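Putative transcriptional regulator (Streptomyces coelicolor A3, PDB 2RA5) probably acts as a GntR-family transcription factor that binds DNA through a winged helix-turn-helix domain and small effector molecules through its UTRA domain. Local coordinates at residues R215-D220 against A224-T229; G170-M175 against I180-A185. All coordinates share one frame; numbering follows the deposited sequence.

Contact 1 of 2, residues R215-D220 against A224-T229; sequences RTTFDD and AVEFGT. With SRT (S,R meso-tartaric acid), chain B.
Arg215 and Gly228 face each other as a hydrogen-bonded antiparallel pair in the beta hairpin of strands 209-218 and 224-232, part of the central sheet of the UTRA domain. Gly228 N donates to Arg215 O at 2.8 Å, and Arg215 N returns a bond to Gly228 O. The next such pair, Thr217 and Glu226, is disturbed by a classic beta bulge: Val225 and Glu226 both face Thr217, whose O takes a short 2.6 Å bond from Val225 N and a weak one from Glu226 N. Beyond the bulge the side chains of Phe218 and Ala224 diverge.

On one face of the hairpin Glu226 bends at chi2 (-86°), which swings its carboxylate back over the neighbouring strand. There OE1 forms a salt bridge with Arg215 NE, a weak hydrogen bond of 3.3 Å, while OE2 lies at the guanidinium edge with a weak bond from NH1. The two flat groups stand 76° apart, so they do not meet as a planar pair. Thr217 OG1 donates to OE1 nearly along its C-O axis at 2.8 Å and is also hydrogen-bonded to Tyr172 OH. This buried carboxylate probably favours a charged Arg215 and limits the turning of its guanidinium. On the other face the Phe227 ring turns its edge to Thr216 OG1 and packs with helix 119-125. Braced, probably loosely, by Glu226, Arg215 reaches the bound meso-tartaric acid edge-on, its NH1 donating to O1 at 2.9 Å.

Contact 2 of 2, residues G170-M175 against I180-A185; sequences GLYRLM and ITLHSA. With SRT (S,R meso-tartaric acid), chain B.
Leu182 CD1 lies over one face of the Tyr172 ring in a CH-pi contact, 4.2 Å from the ring centroid and displaced toward the rim near CG. Carboxylate atom O41 of meso-tartaric acid sits above the opposite face, so the ring separates the ligand from the leucine. From the helix, selenomethionine Met175 bends at chi3 (-47°), bringing its terminal methyl CE to 3.5 Å from both CD1 and CD2 of Leu182. Met175 CB also packs against Ile180 CG1.

The backbone ties the segments together where the chain leaves the helix: Ile180 N donates to Met175 O at 3.0 Å. At the start of the helix, Leu171 N gives a 2.8 Å bond to ligand hydroxyl O2, and Tyr172 N a weak one to carboxylate O4.

In the next shell, Thr217 of the adjacent strand anchors the Tyr172 hydroxyl, which probably limits movement of the ring, while Val225 packs on Ile180 and Leu182. Farther along, Ser184 and Ala185 pair with a strand of the second subunit, continuing the sheet across the interface. A helix N-terminus with Gly170 at its N-cap, turning two main-chain N-H groups to the bound molecule, thus forms one wall of the UTRA ligand pocket.

How the contacts relate
The two contacts lie about 8 Å apart, centre to centre, on the same side of the chain's centre and within the UTRA domain. They follow in series: contact 2 comes first, with helix 171-177 leading into strand 184-193, and contact 1 closes the later hairpin of strands 209-218 and 224-232. Strands 184-193 and 209-218 are neighbours in the six-stranded sheet, joined here by a probable hydrogen bond from His183 N to Phe218 O. Helix and sheet converge on meso-tartaric acid, contact 1 supplying a guanidinium and contact 2 main-chain N-H groups, with Arg138 as a further donor. This shared pocket is consistent with effector binding in a UTRA-type regulator.

Contact 1 of 2, residues R215-D220 against A224-T229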
loop_
_atom_site.group_PDB
_atom_site.type_symbol
_atom_site.label_atom_id
_atom_site.label_comp_id
_atom_site.label_asym_id
_atom_site.label_seq_id
_atom_site.Cartn_x
_atom_site.Cartn_y
_atom_site.Cartn_z
ATOM N N ARG A 215 3.083 -10.411 2.998
ATOM C CA ARG A 215 4.499 -10.128 3.108
ATOM C C ARG A 215 5.309 -11.408 3.323
ATOM O O ARG A 215 4.898 -12.284 4.087
ATOM C CB ARG A 215 4.710 -9.144 4.262
ATOM C CG ARG A 215 6.144 -8.923 4.688
ATOM C CD ARG A 215 6.190 -8.203 6.023
ATOM N NE ARG A 215 5.611 -8.976 7.134
ATOM C CZ ARG A 215 5.211 -8.440 8.289
ATOM N NH1 ARG A 215 4.699 -9.205 9.252
ATOM N NH2 ARG A 215 5.316 -7.129 8.488
ATOM N N THR A 216 6.452 -11.529 2.649
ATOM C CA THR A 216 7.409 -12.569 3.023
ATOM C C THR A 216 8.709 -11.943 3.468
ATOM O O THR A 216 9.287 -11.138 2.756
ATOM C CB THR A 216 7.755 -13.542 1.879
ATOM O OG1 THR A 216 6.566 -14.013 1.249
ATOM C CG2 THR A 216 8.549 -14.748 2.423
ATOM N N THR A 217 9.215 -12.378 4.612
ATOM C CA THR A 217 10.463 -11.833 5.129
ATOM C C THR A 217 11.615 -12.844 5.072
ATOM O O THR A 217 11.473 -13.984 5.502
ATOM C CB THR A 217 10.278 -11.354 6.579
ATOM O OG1 THR A 217 9.141 -10.488 6.649
ATOM C CG2 THR A 217 11.526 -10.621 7.074
ATOM N N PHE A 218 12.762 -12.399 4.568
ATOM C CA PHE A 218 13.942 -13.245 4.436
ATOM C C PHE A 218 15.101 -12.808 5.324
ATOM O O PHE A 218 15.218 -11.631 5.675
ATOM C CB PHE A 218 14.406 -13.267 2.988
ATOM C CG PHE A 218 13.312 -13.546 2.017
ATOM C CD1 PHE A 218 12.409 -12.539 1.665
ATOM C CD2 PHE A 218 13.169 -14.813 1.455
ATOM C CE1 PHE A 218 11.376 -12.790 0.767
ATOM C CE2 PHE A 218 12.142 -15.073 0.545
ATOM C CZ PHE A 218 11.249 -14.067 0.195
ATOM N N ASP A 219 15.972 -13.758 5.665
ATOM C CA ASP A 219 17.175 -13.436 6.430
ATOM C C ASP A 219 18.418 -13.161 5.560
ATOM O O ASP A 219 18.313 -13.052 4.338
ATOM C CB ASP A 219 17.437 -14.463 7.538
ATOM C CG ASP A 219 17.879 -15.827 7.023
ATOM O OD1 ASP A 219 18.113 -16.011 5.802
ATOM O OD2 ASP A 219 17.995 -16.731 7.880
ATOM N N ASP A 220 19.573 -13.016 6.206
ATOM C CA ASP A 220 20.872 -12.832 5.536
ATOM C C ASP A 220 21.181 -13.823 4.404
ATOM O O ASP A 220 21.907 -13.520 3.451
ATOM C CB ASP A 220 21.983 -12.999 6.565
ATOM C CG ASP A 220 22.197 -11.774 7.386
ATOM O OD1 ASP A 220 21.403 -10.818 7.244
ATOM O OD2 ASP A 220 23.171 -11.774 8.170
ATOM N N ALA A 224 13.214 -17.633 3.502
ATOM C CA ALA A 224 12.023 -17.075 4.129
ATOM C C ALA A 224 12.043 -17.416 5.601
ATOM O O ALA A 224 12.429 -18.499 6.012
ATOM C CB ALA A 224 10.749 -17.574 3.481
ATOM N N VAL A 225 11.620 -16.463 6.403
ATOM C CA VAL A 225 11.758 -16.591 7.828
ATOM C C VAL A 225 10.340 -16.376 8.405
ATOM O O VAL A 225 10.011 -16.803 9.516
ATOM C CB VAL A 225 12.900 -15.599 8.295
ATOM C CG1 VAL A 225 12.378 -14.298 8.888
ATOM C CG2 VAL A 225 13.886 -16.279 9.192
ATOM N N GLU A 226 9.483 -15.775 7.588
ATOM C CA GLU A 226 8.161 -15.372 8.021
ATOM C C GLU A 226 7.295 -15.048 6.799
ATOM O O GLU A 226 7.750 -14.421 5.842
ATOM C CB GLU A 226 8.270 -14.148 8.953
ATOM C CG GLU A 226 6.935 -13.611 9.468
ATOM C CD GLU A 226 6.261 -12.607 8.519
ATOM O OE1 GLU A 226 6.959 -11.922 7.742
ATOM O OE2 GLU A 226 5.018 -12.487 8.558
ATOM N N PHE A 227 6.051 -15.507 6.835
ATOM C CA PHE A 227 5.051 -15.134 5.851
ATOM C C PHE A 227 3.804 -14.615 6.559
ATOM O O PHE A 227 3.245 -15.276 7.433
ATOM C CB PHE A 227 4.662 -16.334 5.016
ATOM C CG PHE A 227 3.539 -16.059 4.048
ATOM C CD1 PHE A 227 3.695 -15.121 3.035
ATOM C CD2 PHE A 227 2.331 -16.746 4.137
ATOM C CE1 PHE A 227 2.671 -14.870 2.118
ATOM C CE2 PHE A 227 1.294 -16.495 3.221
ATOM C CZ PHE A 227 1.470 -15.560 2.210
ATOM N N GLY A 228 3.349 -13.440 6.167
ATOM C CA GLY A 228 2.203 -12.846 6.817
ATOM C C GLY A 228 1.107 -12.542 5.828
ATOM O O GLY A 228 1.346 -12.161 4.682
ATOM N N THR A 229 -0.117 -12.729 6.285
ATOM C CA THR A 229 -1.282 -12.426 5.476
ATOM C C THR A 229 -2.232 -11.636 6.382
ATOM O O THR A 229 -2.754 -12.154 7.371
ATOM C CB THR A 229 -1.893 -13.731 4.855
ATOM O OG1 THR A 229 -2.775 -13.404 3.779
ATOM C CG2 THR A 229 -2.604 -14.619 5.902
HETATM O O1 SRT B . 3.927 -8.848 11.978
HETATM O O11 SRT B . 3.173 -6.882 11.265
HETATM C C1 SRT B . 3.703 -7.616 12.155
HETATM C C2 SRT B . 4.043 -7.000 13.500
HETATM O O2 SRT B . 4.688 -7.968 14.335
HETATM C C3 SRT B . 4.870 -5.706 13.356
HETATM O O3 SRT B . 4.767 -4.859 14.509
HETATM C C4 SRT B . 6.322 -6.007 13.149
HETATM O O4 SRT B . 7.107 -6.065 14.144
HETATM O O41 SRT B . 6.654 -6.181 11.958
#

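Contact 2 of 2, residues G170-M175 against I180-A185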
loop_
_atom_site.group_PDB
_atom_site.type_symbol
_atom_site.label_atom_id
_atom_site.label_comp_id
_atom_site.label_asym_id
_atom_site.label_seq_id
_atom_site.Cartn_x
_atom_site.Cartn_y
_atom_site.Cartn_z
ATOM N N GLY A 170 6.350 -6.643 19.227
ATOM C CA GLY A 170 6.174 -7.022 17.834
ATOM C C GLY A 170 6.890 -8.301 17.426
ATOM O O GLY A 170 7.872 -8.731 18.036
ATOM N N LEU A 171 6.395 -8.910 16.361
ATOM C CA LEU A 171 6.923 -10.191 15.904
ATOM C C LEU A 171 8.355 -10.072 15.394
ATOM O O LEU A 171 9.162 -10.979 15.599
ATOM C CB LEU A 171 6.003 -10.785 14.828
ATOM C CG LEU A 171 6.445 -12.077 14.142
ATOM C CD1 LEU A 171 6.630 -13.185 15.170
ATOM C CD2 LEU A 171 5.456 -12.497 13.054
ATOM N N TYR A 172 8.675 -8.954 14.741
ATOM C CA TYR A 172 10.036 -8.724 14.247
ATOM C C TYR A 172 11.054 -8.610 15.375
ATOM O O TYR A 172 12.156 -9.153 15.277
ATOM C CB TYR A 172 10.098 -7.469 13.381
ATOM C CG TYR A 172 9.743 -7.705 11.943
ATOM C CD1 TYR A 172 8.979 -8.813 11.559
ATOM C CD2 TYR A 172 10.154 -6.813 10.962
ATOM C CE1 TYR A 172 8.656 -9.032 10.232
ATOM C CE2 TYR A 172 9.838 -7.018 9.642
ATOM C CZ TYR A 172 9.088 -8.122 9.278
ATOM O OH TYR A 172 8.785 -8.291 7.947
ATOM N N ARG A 173 10.687 -7.886 16.434
ATOM C CA ARG A 173 11.563 -7.694 17.588
ATOM C C ARG A 173 11.872 -9.037 18.220
ATOM O O ARG A 173 13.025 -9.334 18.534
ATOM C CB ARG A 173 10.928 -6.745 18.618
ATOM C CG ARG A 173 11.710 -6.613 19.938
ATOM C CD ARG A 173 11.029 -5.632 20.903
ATOM N NE ARG A 173 11.362 -5.869 22.313
ATOM C CZ ARG A 173 11.914 -4.972 23.132
ATOM N NH1 ARG A 173 12.164 -5.297 24.394
ATOM N NH2 ARG A 173 12.208 -3.749 22.705
ATOM N N LEU A 174 10.837 -9.857 18.388
ATOM C CA LEU A 174 11.017 -11.195 18.952
ATOM C C LEU A 174 11.981 -12.023 18.118
ATOM O O LEU A 174 12.867 -12.687 18.655
ATOM C CB LEU A 174 9.680 -11.928 19.064
ATOM C CG LEU A 174 8.981 -11.797 20.415
ATOM C CD1 LEU A 174 7.617 -12.469 20.393
ATOM C CD2 LEU A 174 9.861 -12.403 21.487
HETATM N N MSE A 175 11.812 -11.980 16.800
HETATM C CA MSE A 175 12.644 -12.792 15.911
HETATM C C MSE A 175 14.100 -12.362 15.958
HETATM O O MSE A 175 15.009 -13.191 15.988
HETATM C CB MSE A 175 12.125 -12.747 14.474
HETATM C CG MSE A 175 10.710 -13.303 14.312
HETATM SE SE MSE A 175 10.130 -13.443 12.455
HETATM C CE MSE A 175 10.672 -11.683 11.822
ATOM N N ILE A 180 17.589 -14.075 14.712
ATOM C CA ILE A 180 17.310 -14.091 13.286
ATOM C C ILE A 180 17.707 -12.735 12.712
ATOM O O ILE A 180 17.466 -11.689 13.319
ATOM C CB ILE A 180 15.817 -14.304 12.982
ATOM C CG1 ILE A 180 15.186 -15.320 13.937
ATOM C CG2 ILE A 180 15.632 -14.713 11.533
ATOM C CD1 ILE A 180 15.652 -16.703 13.725
ATOM N N THR A 181 18.331 -12.762 11.545
ATOM C CA THR A 181 18.642 -11.549 10.812
ATOM C C THR A 181 17.537 -11.331 9.791
ATOM O O THR A 181 17.187 -12.230 9.042
ATOM C CB THR A 181 19.994 -11.659 10.116
ATOM O OG1 THR A 181 20.075 -12.916 9.414
ATOM C CG2 THR A 181 21.109 -11.569 11.159
ATOM N N LEU A 182 16.961 -10.141 9.795
ATOM C CA LEU A 182 15.929 -9.790 8.835
ATOM C C LEU A 182 16.578 -8.867 7.810
ATOM O O LEU A 182 17.028 -7.781 8.146
ATOM C CB LEU A 182 14.759 -9.117 9.557
ATOM C CG LEU A 182 14.267 -9.989 10.721
ATOM C CD1 LEU A 182 13.214 -9.317 11.555
ATOM C CD2 LEU A 182 13.741 -11.305 10.190
ATOM N N HIS A 183 16.663 -9.316 6.570
ATOM C CA HIS A 183 17.409 -8.578 5.568
ATOM C C HIS A 183 16.510 -7.919 4.506
ATOM O O HIS A 183 16.756 -6.790 4.092
ATOM C CB HIS A 183 18.449 -9.486 4.923
ATOM C CG HIS A 183 19.413 -8.760 4.044
ATOM N ND1 HIS A 183 19.344 -8.813 2.658
ATOM C CD2 HIS A 183 20.462 -7.964 4.330
ATOM C CE1 HIS A 183 20.306 -8.086 2.148
ATOM N NE2 HIS A 183 21.007 -7.548 3.139
ATOM N N SER A 184 15.472 -8.626 4.064
ATOM C CA SER A 184 14.523 -8.049 3.129
ATOM C C SER A 184 13.131 -8.622 3.323
ATOM O O SER A 184 12.905 -9.520 4.140
ATOM C CB SER A 184 14.980 -8.264 1.674
ATOM O OG SER A 184 15.075 -9.638 1.350
ATOM N N ALA A 185 12.203 -8.090 2.546
ATOM C CA ALA A 185 10.830 -8.536 2.577
ATOM C C ALA A 185 10.234 -8.230 1.238
ATOM O O ALA A 185 10.609 -7.260 0.598
ATOM C CB ALA A 185 10.056 -7.810 3.638
HETATM O O1 SRT B . 3.927 -8.848 11.978
HETATM O O11 SRT B . 3.173 -6.882 11.265
HETATM C C1 SRT B . 3.703 -7.616 12.155
HETATM C C2 SRT B . 4.043 -7.000 13.500
HETATM O O2 SRT B . 4.688 -7.968 14.335
HETATM C C3 SRT B . 4.870 -5.706 13.356
HETATM O O3 SRT B . 4.767 -4.859 14.509
HETATM C C4 SRT B . 6.322 -6.007 13.149
HETATM O O4 SRT B . 7.107 -6.065 14.144
HETATM O O41 SRT B . 6.654 -6.181 11.958
#